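Inactive glucansucrase (Lactobacillus reuteri, PDB 5JBD) belongs to glycoside hydrolase family 70, whose large multidomain members are built round a TIM barrel, and carries a bound calcium ion. Local coordinates at residues V626-S631 with N644-S649; G308-A313 with V633-E638; K494-G499 with V615-I620; T488-R493 with S649-E654. One frame throughout, in Å; residues are numbered along the deposited sequence.

Interaction 1: V626-S631 with N644-S649; sequences VTTNAS and NAALDS
S649 and T628 meet through a nearly straight hydrogen bond: T628 N donates to S649 OG at 3.0 Å, with an angle of 170° at the hydrogen. The same hydroxyl donates in turn to A645 O, 2.8 Å from OG and 21° out of that carbonyl's plane, so one acceptor role and one donor role fix its rotation. The S649 torsion (chi1 -59°) puts OG beside its own backbone N, anti to the carbonyl carbon, where both partners are within reach. T628 lays its side chain on A645, with OG1 3.5 Å from A645 CB and the branch carbon CB close to the same methyl. Residues 645-648 form a short, weakly bonded helix that leads into strand 652-654 of the family 70 barrel. N644 is its N-cap, with OD1 accepting from L647 N at 3.1 Å and weakly from A646 N. Against this turn runs the loop descending from strand 612-618. A646 presents its CB to A630 CA at 3.7 Å and to the A630 methyl, which also touches helix 310-315, while A646 CA makes a CH...O contact of 3.4 Å to T628 O. At the far end T627 CG2 comes within 4.0 Å of S649 CB. T627 OG1 bonds to D625 OD1 and accepts from a water, which also donates to S649 O (water to O 3.2 Å).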
loop_
_atom_site.group_PDB
_atom_site.type_symbol
_atom_site.label_atom_id
_atom_site.label_comp_id
_atom_site.label_asym_id
_atom_site.label_seq_id
_atom_site.Cartn_x
_atom_site.Cartn_y
_atom_site.Cartn_z
ATOM N N VAL A 626 14.286 0.321 -32.107
ATOM C CA VAL A 626 15.633 0.684 -31.661
ATOM C C VAL A 626 16.037 0.025 -30.339
ATOM O O VAL A 626 17.013 0.448 -29.726
ATOM C CB VAL A 626 15.829 2.222 -31.560
ATOM C CG1 VAL A 626 15.801 2.855 -32.953
ATOM C CG2 VAL A 626 14.809 2.864 -30.624
ATOM N N THR A 627 15.293 -1.001 -29.906
ATOM C CA THR A 627 15.692 -1.823 -28.767
ATOM C C THR A 627 17.162 -2.205 -28.856
ATOM O O THR A 627 17.615 -2.655 -29.890
ATOM C CB THR A 627 14.847 -3.110 -28.697
ATOM O OG1 THR A 627 13.481 -2.759 -28.465
ATOM C CG2 THR A 627 15.305 -4.034 -27.558
ATOM N N THR A 628 17.902 -1.986 -27.771
ATOM C CA THR A 628 19.264 -2.485 -27.644
ATOM C C THR A 628 19.232 -3.803 -26.851
ATOM O O THR A 628 18.658 -3.845 -25.765
ATOM C CB THR A 628 20.175 -1.447 -26.966
ATOM O OG1 THR A 628 20.283 -0.303 -27.810
ATOM C CG2 THR A 628 21.573 -2.002 -26.724
ATOM N N ASN A 629 19.817 -4.865 -27.413
ATOM C CA ASN A 629 19.822 -6.184 -26.760
ATOM C C ASN A 629 20.848 -6.188 -25.618
ATOM O O ASN A 629 21.949 -5.632 -25.747
ATOM C CB ASN A 629 20.107 -7.324 -27.753
ATOM C CG ASN A 629 19.040 -7.460 -28.846
ATOM O OD1 ASN A 629 19.368 -7.780 -29.993
ATOM N ND2 ASN A 629 17.766 -7.212 -28.510
ATOM N N ALA A 630 20.462 -6.776 -24.491
ATOM C CA ALA A 630 21.311 -6.799 -23.294
ATOM C C ALA A 630 22.632 -7.560 -23.480
ATOM O O ALA A 630 23.587 -7.298 -22.755
ATOM C CB ALA A 630 20.531 -7.364 -22.105
ATOM N N SER A 631 22.678 -8.494 -24.435
ATOM C CA SER A 631 23.917 -9.203 -24.773
ATOM C C SER A 631 24.979 -8.277 -25.373
ATOM O O SER A 631 26.154 -8.623 -25.392
ATOM C CB SER A 631 23.641 -10.370 -25.736
ATOM O OG SER A 631 23.181 -9.915 -26.999
ATOM N N ASN A 644 21.849 1.637 -18.946
ATOM C CA ASN A 644 22.452 1.718 -20.281
ATOM C C ASN A 644 21.343 1.598 -21.319
ATOM O O ASN A 644 20.170 1.498 -20.952
ATOM C CB ASN A 644 23.532 0.626 -20.449
ATOM C CG ASN A 644 23.016 -0.774 -20.158
ATOM O OD1 ASN A 644 21.895 -1.128 -20.520
ATOM N ND2 ASN A 644 23.845 -1.584 -19.503
ATOM N N ALA A 645 21.709 1.588 -22.595
ATOM C CA ALA A 645 20.730 1.504 -23.679
ATOM C C ALA A 645 19.808 0.270 -23.606
ATOM O O ALA A 645 18.616 0.341 -23.991
ATOM C CB ALA A 645 21.442 1.568 -25.030
ATOM N N ALA A 646 20.321 -0.854 -23.100
ATOM C CA ALA A 646 19.484 -2.053 -22.986
ATOM C C ALA A 646 18.429 -1.897 -21.896
ATOM O O ALA A 646 17.251 -2.186 -22.131
ATOM C CB ALA A 646 20.323 -3.299 -22.765
ATOM N N LEU A 647 18.822 -1.428 -20.718
ATOM C CA LEU A 647 17.844 -1.234 -19.643
ATOM C C LEU A 647 16.834 -0.145 -20.028
ATOM O O LEU A 647 15.631 -0.285 -19.747
ATOM C CB LEU A 647 18.522 -0.872 -18.325
ATOM C CG LEU A 647 17.589 -0.892 -17.106
ATOM C CD1 LEU A 647 17.136 -2.316 -16.801
ATOM C CD2 LEU A 647 18.275 -0.307 -15.890
ATOM N N ASP A 648 17.325 0.910 -20.676
ATOM C CA ASP A 648 16.465 2.013 -21.181
ATOM C C ASP A 648 15.423 1.553 -22.186
ATOM O O ASP A 648 14.395 2.213 -22.345
ATOM C CB ASP A 648 17.296 3.127 -21.867
ATOM C CG ASP A 648 18.072 4.004 -20.903
ATOM O OD1 ASP A 648 17.913 3.896 -19.676
ATOM O OD2 ASP A 648 18.844 4.866 -21.389
ATOM N N SER A 649 15.688 0.454 -22.899
ATOM C CA SER A 649 14.701 -0.110 -23.835
ATOM C C SER A 649 13.403 -0.662 -23.168
ATOM O O SER A 649 12.402 -0.886 -23.852
ATOM C CB SER A 649 15.361 -1.183 -24.727
ATOM O OG SER A 649 16.450 -0.652 -25.467
HETATM O O HOH W 1 12.311 -3.270 -25.924
HETATM O O HOH W 2 16.638 -4.872 -24.172
#

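Interaction 2: G308-A313 with V633-E638; sequences GNPQNA and VVANKE
G308 and K637 bring their backbones together, CA to CA 4.0 Å, where the extended run 633-636 passes over the turn that starts helix 310-315. The helix precedes strand 319-320 of the parallel TIM-barrel sheet. Its partner belongs to the long loop between strand 612-618 and helix 645-648, so this is a surface contact joining the start of the short helix to that loop. G308 has a positive phi of 77°, and its CA makes a CH...O contact of 3.4 Å with N636 O, the angle at the hydrogen being 145°. A backbone bond between G308 and K639 holds the same place just beyond. P310 supplies the apolar surface, its ring atoms taking successive partners along the loop: CD meets A635 CB at 3.7 Å, CG comes 3.9 Å from V634 O, and CB reaches V633 CG2 at 4.1 Å. V633 CG1 stands beside the backbone N (chi1 -64°), which leaves CG2 between N and the carbonyl carbon, facing P310. A635 CB also rests 3.5 Å from G308 O. Past it the side chains of N636, K637 and E638 start away from the helix. N636 OD1 accepts from E638 N at 3.0 Å, closing an Asx turn, and K637 NZ comes from above the carboxylate plane to make a salt bridge of 2.8 Å with E638 OE2.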
loop_
_atom_site.group_PDB
_atom_site.type_symbol
_atom_site.label_atom_id
_atom_site.label_comp_id
_atom_site.label_asym_id
_atom_site.label_seq_id
_atom_site.Cartn_x
_atom_site.Cartn_y
_atom_site.Cartn_z
ATOM N N GLY A 308 26.117 -9.666 -12.996
ATOM C CA GLY A 308 27.113 -9.782 -14.064
ATOM C C GLY A 308 26.623 -10.261 -15.428
ATOM O O GLY A 308 27.442 -10.435 -16.341
ATOM N N ASN A 309 25.315 -10.472 -15.560
ATOM C CA ASN A 309 24.702 -10.993 -16.782
ATOM C C ASN A 309 23.448 -10.144 -17.071
ATOM O O ASN A 309 22.354 -10.471 -16.593
ATOM C CB ASN A 309 24.357 -12.485 -16.606
ATOM C CG ASN A 309 25.579 -13.339 -16.300
ATOM O OD1 ASN A 309 26.572 -13.298 -17.015
ATOM N ND2 ASN A 309 25.508 -14.117 -15.230
ATOM N N PRO A 310 23.619 -9.019 -17.797
ATOM C CA PRO A 310 22.515 -8.081 -18.059
ATOM C C PRO A 310 21.265 -8.690 -18.679
ATOM O O PRO A 310 20.150 -8.272 -18.327
ATOM C CB PRO A 310 23.153 -7.050 -19.004
ATOM C CG PRO A 310 24.589 -7.038 -18.610
ATOM C CD PRO A 310 24.905 -8.470 -18.290
ATOM N N GLN A 311 21.433 -9.687 -19.554
ATOM C CA GLN A 311 20.278 -10.355 -20.161
ATOM C C GLN A 311 19.398 -11.031 -19.099
ATOM O O GLN A 311 18.165 -10.883 -19.124
ATOM C CB GLN A 311 20.725 -11.373 -21.231
ATOM C CG GLN A 311 19.598 -12.101 -21.988
ATOM C CD GLN A 311 18.691 -11.170 -22.791
ATOM O OE1 GLN A 311 17.505 -11.027 -22.472
ATOM N NE2 GLN A 311 19.245 -10.516 -23.818
ATOM N N ASN A 312 20.032 -11.767 -18.179
ATOM C CA ASN A 312 19.302 -12.457 -17.118
ATOM C C ASN A 312 18.716 -11.459 -16.111
ATOM O O ASN A 312 17.570 -11.594 -15.700
ATOM C CB ASN A 312 20.208 -13.461 -16.387
ATOM C CG ASN A 312 20.618 -14.631 -17.256
ATOM O OD1 ASN A 312 20.003 -14.920 -18.288
ATOM N ND2 ASN A 312 21.629 -15.346 -16.814
ATOM N N ALA A 313 19.504 -10.456 -15.726
ATOM C CA ALA A 313 19.023 -9.427 -14.793
ATOM C C ALA A 313 17.778 -8.707 -15.351
ATOM O O ALA A 313 16.754 -8.610 -14.677
ATOM C CB ALA A 313 20.121 -8.419 -14.483
ATOM N N VAL A 633 25.620 -4.939 -24.375
ATOM C CA VAL A 633 26.058 -3.846 -23.506
ATOM C C VAL A 633 27.153 -4.361 -22.589
ATOM O O VAL A 633 27.406 -5.562 -22.536
ATOM C CB VAL A 633 24.897 -3.235 -22.689
ATOM C CG1 VAL A 633 23.894 -2.587 -23.630
ATOM C CG2 VAL A 633 24.217 -4.272 -21.789
ATOM N N VAL A 634 27.799 -3.444 -21.878
ATOM C CA VAL A 634 28.896 -3.807 -20.977
ATOM C C VAL A 634 28.322 -4.608 -19.813
ATOM O O VAL A 634 27.279 -4.244 -19.279
ATOM C CB VAL A 634 29.657 -2.556 -20.473
ATOM C CG1 VAL A 634 30.677 -2.921 -19.387
ATOM C CG2 VAL A 634 30.346 -1.850 -21.646
ATOM N N ALA A 635 28.978 -5.711 -19.453
ATOM C CA ALA A 635 28.591 -6.492 -18.283
ATOM C C ALA A 635 29.623 -6.227 -17.198
ATOM O O ALA A 635 30.810 -6.091 -17.479
ATOM C CB ALA A 635 28.528 -7.964 -18.612
ATOM N N ASN A 636 29.160 -6.100 -15.967
ATOM C CA ASN A 636 30.040 -5.792 -14.842
ATOM C C ASN A 636 29.740 -6.790 -13.755
ATOM O O ASN A 636 28.604 -6.848 -13.270
ATOM C CB ASN A 636 29.774 -4.362 -14.375
ATOM C CG ASN A 636 30.711 -3.907 -13.267
ATOM O OD1 ASN A 636 31.270 -4.711 -12.506
ATOM N ND2 ASN A 636 30.857 -2.599 -13.151
ATOM N N LYS A 637 30.749 -7.564 -13.339
ATOM C CA LYS A 637 30.555 -8.620 -12.336
ATOM C C LYS A 637 30.025 -8.117 -10.995
ATOM O O LYS A 637 29.455 -8.889 -10.250
ATOM C CB LYS A 637 31.846 -9.449 -12.101
ATOM C CG LYS A 637 32.963 -8.676 -11.406
ATOM C CD LYS A 637 34.333 -9.355 -11.473
ATOM C CE LYS A 637 35.364 -8.518 -10.688
ATOM N NZ LYS A 637 35.355 -8.845 -9.232
ATOM N N GLU A 638 30.247 -6.843 -10.674
ATOM C CA GLU A 638 29.817 -6.264 -9.419
ATOM C C GLU A 638 28.410 -5.657 -9.497
ATOM O O GLU A 638 27.891 -5.193 -8.471
ATOM C CB GLU A 638 30.799 -5.151 -8.973
ATOM C CG GLU A 638 32.323 -5.368 -9.038
ATOM C CD GLU A 638 32.856 -6.377 -8.027
ATOM O OE1 GLU A 638 32.063 -6.917 -7.216
ATOM O OE2 GLU A 638 34.092 -6.626 -8.034
#

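Interaction 3: K494-G499 with V615-I620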
loop_
_atom_site.group_PDB
_atom_site.type_symbol
_atom_site.label_atom_id
_atom_site.label_comp_id
_atom_site.label_asym_id
_atom_site.label_seq_id
_atom_site.Cartn_x
_atom_site.Cartn_y
_atom_site.Cartn_z
ATOM N N LYS A 494 9.350 3.333 -28.866
ATOM C CA LYS A 494 9.909 2.068 -29.321
ATOM C C LYS A 494 10.626 2.225 -30.669
ATOM O O LYS A 494 11.662 1.603 -30.899
ATOM C CB LYS A 494 8.825 0.971 -29.395
ATOM C CG LYS A 494 9.369 -0.383 -29.821
ATOM C CD LYS A 494 8.301 -1.466 -29.879
ATOM C CE LYS A 494 8.953 -2.800 -30.218
ATOM N NZ LYS A 494 7.979 -3.925 -30.221
ATOM N N GLN A 495 10.074 3.059 -31.544
ATOM C CA GLN A 495 10.655 3.274 -32.868
ATOM C C GLN A 495 11.890 4.178 -32.888
ATOM O O GLN A 495 12.757 3.998 -33.744
ATOM C CB GLN A 495 9.610 3.861 -33.834
ATOM C CG GLN A 495 8.374 3.012 -34.076
ATOM C CD GLN A 495 7.430 3.689 -35.056
ATOM O OE1 GLN A 495 6.963 4.800 -34.820
ATOM N NE2 GLN A 495 7.183 3.042 -36.175
ATOM N N PHE A 496 11.955 5.160 -31.984
ATOM C CA PHE A 496 12.879 6.276 -32.157
ATOM C C PHE A 496 13.818 6.618 -31.003
ATOM O O PHE A 496 14.893 7.151 -31.257
ATOM C CB PHE A 496 12.084 7.540 -32.539
ATOM C CG PHE A 496 11.344 7.430 -33.848
ATOM C CD1 PHE A 496 12.043 7.328 -35.053
ATOM C CD2 PHE A 496 9.957 7.477 -33.882
ATOM C CE1 PHE A 496 11.364 7.244 -36.254
ATOM C CE2 PHE A 496 9.273 7.382 -35.092
ATOM C CZ PHE A 496 9.973 7.270 -36.275
ATOM N N VAL A 497 13.432 6.315 -29.767
ATOM C CA VAL A 497 14.130 6.850 -28.598
ATOM C C VAL A 497 15.356 5.999 -28.230
ATOM O O VAL A 497 15.225 4.873 -27.745
ATOM C CB VAL A 497 13.151 7.022 -27.426
ATOM C CG1 VAL A 497 13.870 7.334 -26.129
ATOM C CG2 VAL A 497 12.148 8.109 -27.760
ATOM N N SER A 498 16.540 6.553 -28.506
ATOM C CA SER A 498 17.821 5.932 -28.166
ATOM C C SER A 498 18.925 6.978 -28.329
ATOM O O SER A 498 18.672 8.048 -28.875
ATOM C CB SER A 498 18.103 4.703 -29.041
ATOM O OG SER A 498 19.241 3.974 -28.601
ATOM N N GLY A 499 20.122 6.669 -27.832
ATOM C CA GLY A 499 21.287 7.552 -27.951
ATOM C C GLY A 499 21.418 8.547 -26.825
ATOM O O GLY A 499 20.663 8.497 -25.848
ATOM N N VAL A 615 6.552 17.512 -30.760
ATOM C CA VAL A 615 7.427 16.345 -30.884
ATOM C C VAL A 615 7.749 16.036 -32.349
ATOM O O VAL A 615 6.821 15.949 -33.192
ATOM C CB VAL A 615 6.798 15.108 -30.207
ATOM C CG1 VAL A 615 7.786 13.933 -30.232
ATOM C CG2 VAL A 615 6.386 15.447 -28.785
ATOM N N TRP A 616 9.042 15.856 -32.639
ATOM C CA TRP A 616 9.543 15.594 -34.004
ATOM C C TRP A 616 10.322 14.292 -34.054
ATOM O O TRP A 616 11.157 14.043 -33.176
ATOM C CB TRP A 616 10.462 16.734 -34.477
ATOM C CG TRP A 616 9.719 18.036 -34.563
ATOM C CD1 TRP A 616 9.570 18.957 -33.580
ATOM C CD2 TRP A 616 8.964 18.509 -35.676
ATOM N NE1 TRP A 616 8.784 19.996 -34.016
ATOM C CE2 TRP A 616 8.397 19.744 -35.304
ATOM C CE3 TRP A 616 8.710 18.003 -36.965
ATOM C CZ2 TRP A 616 7.590 20.492 -36.167
ATOM C CZ3 TRP A 616 7.905 18.753 -37.831
ATOM C CH2 TRP A 616 7.349 19.979 -37.420
ATOM N N VAL A 617 10.065 13.482 -35.083
ATOM C CA VAL A 617 10.812 12.234 -35.321
ATOM C C VAL A 617 11.205 12.088 -36.790
ATOM O O VAL A 617 10.525 12.626 -37.660
ATOM C CB VAL A 617 10.018 10.971 -34.882
ATOM C CG1 VAL A 617 9.778 10.996 -33.382
ATOM C CG2 VAL A 617 8.704 10.821 -35.637
ATOM N N PRO A 618 12.284 11.347 -37.072
ATOM C CA PRO A 618 12.641 11.125 -38.476
ATOM C C PRO A 618 11.529 10.493 -39.330
ATOM O O PRO A 618 10.781 9.645 -38.853
ATOM C CB PRO A 618 13.848 10.178 -38.388
ATOM C CG PRO A 618 14.451 10.465 -37.044
ATOM C CD PRO A 618 13.288 10.772 -36.152
ATOM N N VAL A 619 11.426 10.943 -40.576
ATOM C CA VAL A 619 10.602 10.294 -41.595
ATOM C C VAL A 619 11.243 8.929 -41.882
ATOM O O VAL A 619 12.448 8.862 -42.106
ATOM C CB VAL A 619 10.572 11.128 -42.906
ATOM C CG1 VAL A 619 9.921 10.347 -44.050
ATOM C CG2 VAL A 619 9.843 12.456 -42.693
ATOM N N ILE A 620 10.443 7.866 -41.868
ATOM C CA ILE A 620 10.911 6.504 -42.175
ATOM C C ILE A 620 9.910 5.720 -43.023
ATOM O O ILE A 620 8.740 6.100 -43.132
ATOM C CB ILE A 620 11.164 5.687 -40.890
ATOM C CG1 ILE A 620 9.900 5.627 -40.016
ATOM C CG2 ILE A 620 12.318 6.283 -40.113
ATOM C CD1 ILE A 620 9.963 4.582 -38.917
#
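V617 sits squarely on the ring of F496: its CB is 3.7 Å from the ring centroid and only 14° off the normal, a CH-pi contact over the face. Its two methyls spread over one side of the ring, CG1 at 3.6 Å from F496 CD2 and CG2 at 3.5 Å from F496 CE2. P618 CD lies 3.8 Å from F496 CD1, the proline and the ring sliding past each other in opposite directions. P618 O approaches F496 CE1 obliquely at 3.6 Å. I620 meets the ring tip to tip, its CD1 3.8 Å from F496 CZ. The face opposite V617 is covered toward its rim by Q495 CB, from the preceding residue, so the phenyl is held between its own helix and the strand. Q495 NE2 also brushes I620 CD1, 4.2 Å away. The F496 torsion (chi1 -62°) sets CG beside the backbone N, anti to the carbonyl carbon; the side chain starts toward the strand from the last turn of the helix. Further out, Q495 O accepts from Q624 NE2, the F496 backbone bonds to G536, and M537 touches V617 while Y565 touches P618. The chain leaves the helix at V497. Strand 612-618 runs between strands 537-542 and 564-571 in the antiparallel sheet, and helix 483-496, which follows barrel strand 460-464, thus rests its C-terminal end on that sheet.

Interaction 4: T488-R493 with S649-E654; sequences TLMRAR and SHMIYE
M490 and R493, on the inward side of helix 483-496, pack on M651 and H650 at the lead-in to strand 652-654, a helix-to-strand layer of the family 70 barrel. The two methionines cross at about a right angle and touch by their methyls, M490 CE to M651 CE 3.6 Å. Both chains bend at their last torsion (chi3 78° for M490, 71° for M651), which turns each CE aside from its chain. M651 CE also comes within 4.2 Å of M490 CG. R493 runs extended from CG to NE and brings its guanidinium to the backbone ahead of the strand. There NH1 gives a weak hydrogen bond to H650 O, 3.2 Å long and bent to 127° at the hydrogen. S649 O lies at the edge of the guanidinium, near its plane and 4.0 Å from NH1, and M651 CB is 4.2 Å from NH1. The stronger partner of R493 is D648 O, which accepts from NH2; L454 O of helix 446-455 takes a weak bond from NE. The H650 side chain starts away from the helix, and its ND1 is hydrogen-bonded to D688 OD2. Strands 460-464 and 652-654 are parallel neighbours, and helix 483-496 lies between them in the chain. With the antiparallel-sheet region inserted after that helix, this is a beta-alpha-beta unit of a TIM barrel, its helix packed outside the strands.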
loop_
_atom_site.group_PDB
_atom_site.type_symbol
_atom_site.label_atom_id
_atom_site.label_comp_id
_atom_site.label_asym_id
_atom_site.label_seq_id
_atom_site.Cartn_x
_atom_site.Cartn_y
_atom_site.Cartn_z
ATOM N N THR A 488 0.428 7.527 -28.648
ATOM C CA THR A 488 1.288 8.048 -29.716
ATOM C C THR A 488 2.754 8.143 -29.247
ATOM O O THR A 488 3.664 7.717 -29.946
ATOM C CB THR A 488 0.771 9.406 -30.242
ATOM O OG1 THR A 488 -0.567 9.239 -30.699
ATOM C CG2 THR A 488 1.607 9.915 -31.410
ATOM N N LEU A 489 2.964 8.670 -28.049
ATOM C CA LEU A 489 4.312 8.774 -27.491
ATOM C C LEU A 489 4.922 7.389 -27.194
ATOM O O LEU A 489 6.126 7.169 -27.407
ATOM C CB LEU A 489 4.294 9.641 -26.221
ATOM C CG LEU A 489 3.940 11.120 -26.427
ATOM C CD1 LEU A 489 3.613 11.785 -25.084
ATOM C CD2 LEU A 489 5.088 11.841 -27.134
ATOM N N MET A 490 4.093 6.462 -26.716
ATOM C CA MET A 490 4.558 5.107 -26.372
ATOM C C MET A 490 5.065 4.355 -27.610
ATOM O O MET A 490 6.173 3.812 -27.597
ATOM C CB MET A 490 3.450 4.333 -25.660
ATOM C CG MET A 490 3.174 4.809 -24.246
ATOM S SD MET A 490 1.671 4.083 -23.561
ATOM C CE MET A 490 2.251 2.441 -23.120
ATOM N N ARG A 491 4.291 4.389 -28.699
ATOM C CA ARG A 491 4.692 3.736 -29.950
ATOM C C ARG A 491 5.939 4.397 -30.546
ATOM O O ARG A 491 6.850 3.705 -31.015
ATOM C CB ARG A 491 3.568 3.762 -30.994
ATOM C CG ARG A 491 2.385 2.859 -30.697
ATOM C CD ARG A 491 1.277 3.053 -31.726
ATOM N NE ARG A 491 -0.032 2.683 -31.176
ATOM C CZ ARG A 491 -0.656 1.514 -31.355
ATOM N NH1 ARG A 491 -0.117 0.545 -32.092
ATOM N NH2 ARG A 491 -1.848 1.304 -30.784
ATOM N N ALA A 492 5.968 5.736 -30.547
ATOM C CA ALA A 492 7.131 6.474 -31.048
ATOM C C ALA A 492 8.410 6.160 -30.255
ATOM O O ALA A 492 9.504 6.080 -30.831
ATOM C CB ALA A 492 6.852 7.979 -31.056
ATOM N N ARG A 493 8.275 5.983 -28.940
ATOM C CA ARG A 493 9.428 5.650 -28.110
ATOM C C ARG A 493 10.128 4.389 -28.622
ATOM O O ARG A 493 11.365 4.373 -28.764
ATOM C CB ARG A 493 9.038 5.460 -26.657
ATOM C CG ARG A 493 10.241 5.249 -25.734
ATOM C CD ARG A 493 9.796 5.068 -24.293
ATOM N NE ARG A 493 10.908 5.175 -23.361
ATOM C CZ ARG A 493 11.633 4.161 -22.882
ATOM N NH1 ARG A 493 11.393 2.894 -23.243
ATOM N NH2 ARG A 493 12.628 4.433 -22.043
ATOM N N SER A 649 15.688 0.454 -22.899
ATOM C CA SER A 649 14.701 -0.110 -23.835
ATOM C C SER A 649 13.403 -0.662 -23.168
ATOM O O SER A 649 12.402 -0.886 -23.852
ATOM C CB SER A 649 15.361 -1.183 -24.727
ATOM O OG SER A 649 16.450 -0.652 -25.467
ATOM N N HIS A 650 13.422 -0.855 -21.845
ATOM C CA HIS A 650 12.245 -1.316 -21.098
ATOM C C HIS A 650 11.275 -0.180 -20.780
ATOM O O HIS A 650 11.663 1.009 -20.711
ATOM C CB HIS A 650 12.674 -2.015 -19.807
ATOM C CG HIS A 650 13.458 -3.264 -20.052
ATOM N ND1 HIS A 650 12.998 -4.516 -19.707
ATOM C CD2 HIS A 650 14.651 -3.460 -20.666
ATOM C CE1 HIS A 650 13.876 -5.425 -20.097
ATOM N NE2 HIS A 650 14.883 -4.812 -20.684
ATOM N N MET A 651 10.016 -0.568 -20.623
ATOM C CA MET A 651 8.938 0.301 -20.177
ATOM C C MET A 651 7.939 -0.507 -19.344
ATOM O O MET A 651 7.459 -1.560 -19.779
ATOM C CB MET A 651 8.222 0.947 -21.370
ATOM C CG MET A 651 7.005 1.766 -20.977
ATOM S SD MET A 651 6.432 2.850 -22.295
ATOM C CE MET A 651 5.779 1.645 -23.413
ATOM N N ILE A 652 7.653 0.016 -18.153
ATOM C CA ILE A 652 6.753 -0.583 -17.190
ATOM C C ILE A 652 5.327 -0.031 -17.401
ATOM O O ILE A 652 5.158 1.120 -17.795
ATOM C CB ILE A 652 7.227 -0.307 -15.742
ATOM C CG1 ILE A 652 8.573 -1.008 -15.499
ATOM C CG2 ILE A 652 6.196 -0.789 -14.716
ATOM C CD1 ILE A 652 9.354 -0.451 -14.330
ATOM N N TYR A 653 4.318 -0.878 -17.149
ATOM C CA TYR A 653 2.904 -0.462 -17.140
ATOM C C TYR A 653 2.244 -0.871 -15.825
ATOM O O TYR A 653 2.238 -2.058 -15.487
ATOM C CB TYR A 653 2.181 -1.104 -18.314
ATOM C CG TYR A 653 0.719 -0.736 -18.451
ATOM C CD1 TYR A 653 0.334 0.576 -18.719
ATOM C CD2 TYR A 653 -0.282 -1.702 -18.349
ATOM C CE1 TYR A 653 -1.007 0.920 -18.878
ATOM C CE2 TYR A 653 -1.632 -1.369 -18.485
ATOM C CZ TYR A 653 -1.994 -0.063 -18.764
ATOM O OH TYR A 653 -3.322 0.265 -18.913
ATOM N N GLU A 654 1.751 0.112 -15.064
ATOM C CA GLU A 654 1.005 -0.145 -13.835
ATOM C C GLU A 654 -0.418 -0.507 -14.257
ATOM O O GLU A 654 -1.106 0.321 -14.845
ATOM C CB GLU A 654 0.974 1.073 -12.878
ATOM C CG GLU A 654 0.175 0.770 -11.610
ATOM C CD GLU A 654 0.255 1.817 -10.510
ATOM O OE1 GLU A 654 0.692 2.948 -10.740
ATOM O OE2 GLU A 654 -0.149 1.483 -9.382
#

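In the fold
Going from the N terminus, 308-313 comes first and waits some 320 residues for 633-638, where interaction 2 closes its loop. Helix 483-496 then supplies two segments in succession: 488-493 opens interaction 4 and 494-499 opens interaction 3. Interaction 3 closes first, at 615-620, after the strands of the antiparallel sheet, and is nested inside both interactions 2 and 4. Interaction 1 opens at 626-631 and closes at 644-649, within the loop of interaction 4, with which it shares S649. Interaction 2 crosses both interaction 1 and interaction 4. Interaction 4 closes last, at 649-654, on the way into strand 652-654. Together they tie the antiparallel sheet and its return loop to helices 310-315 and 483-496.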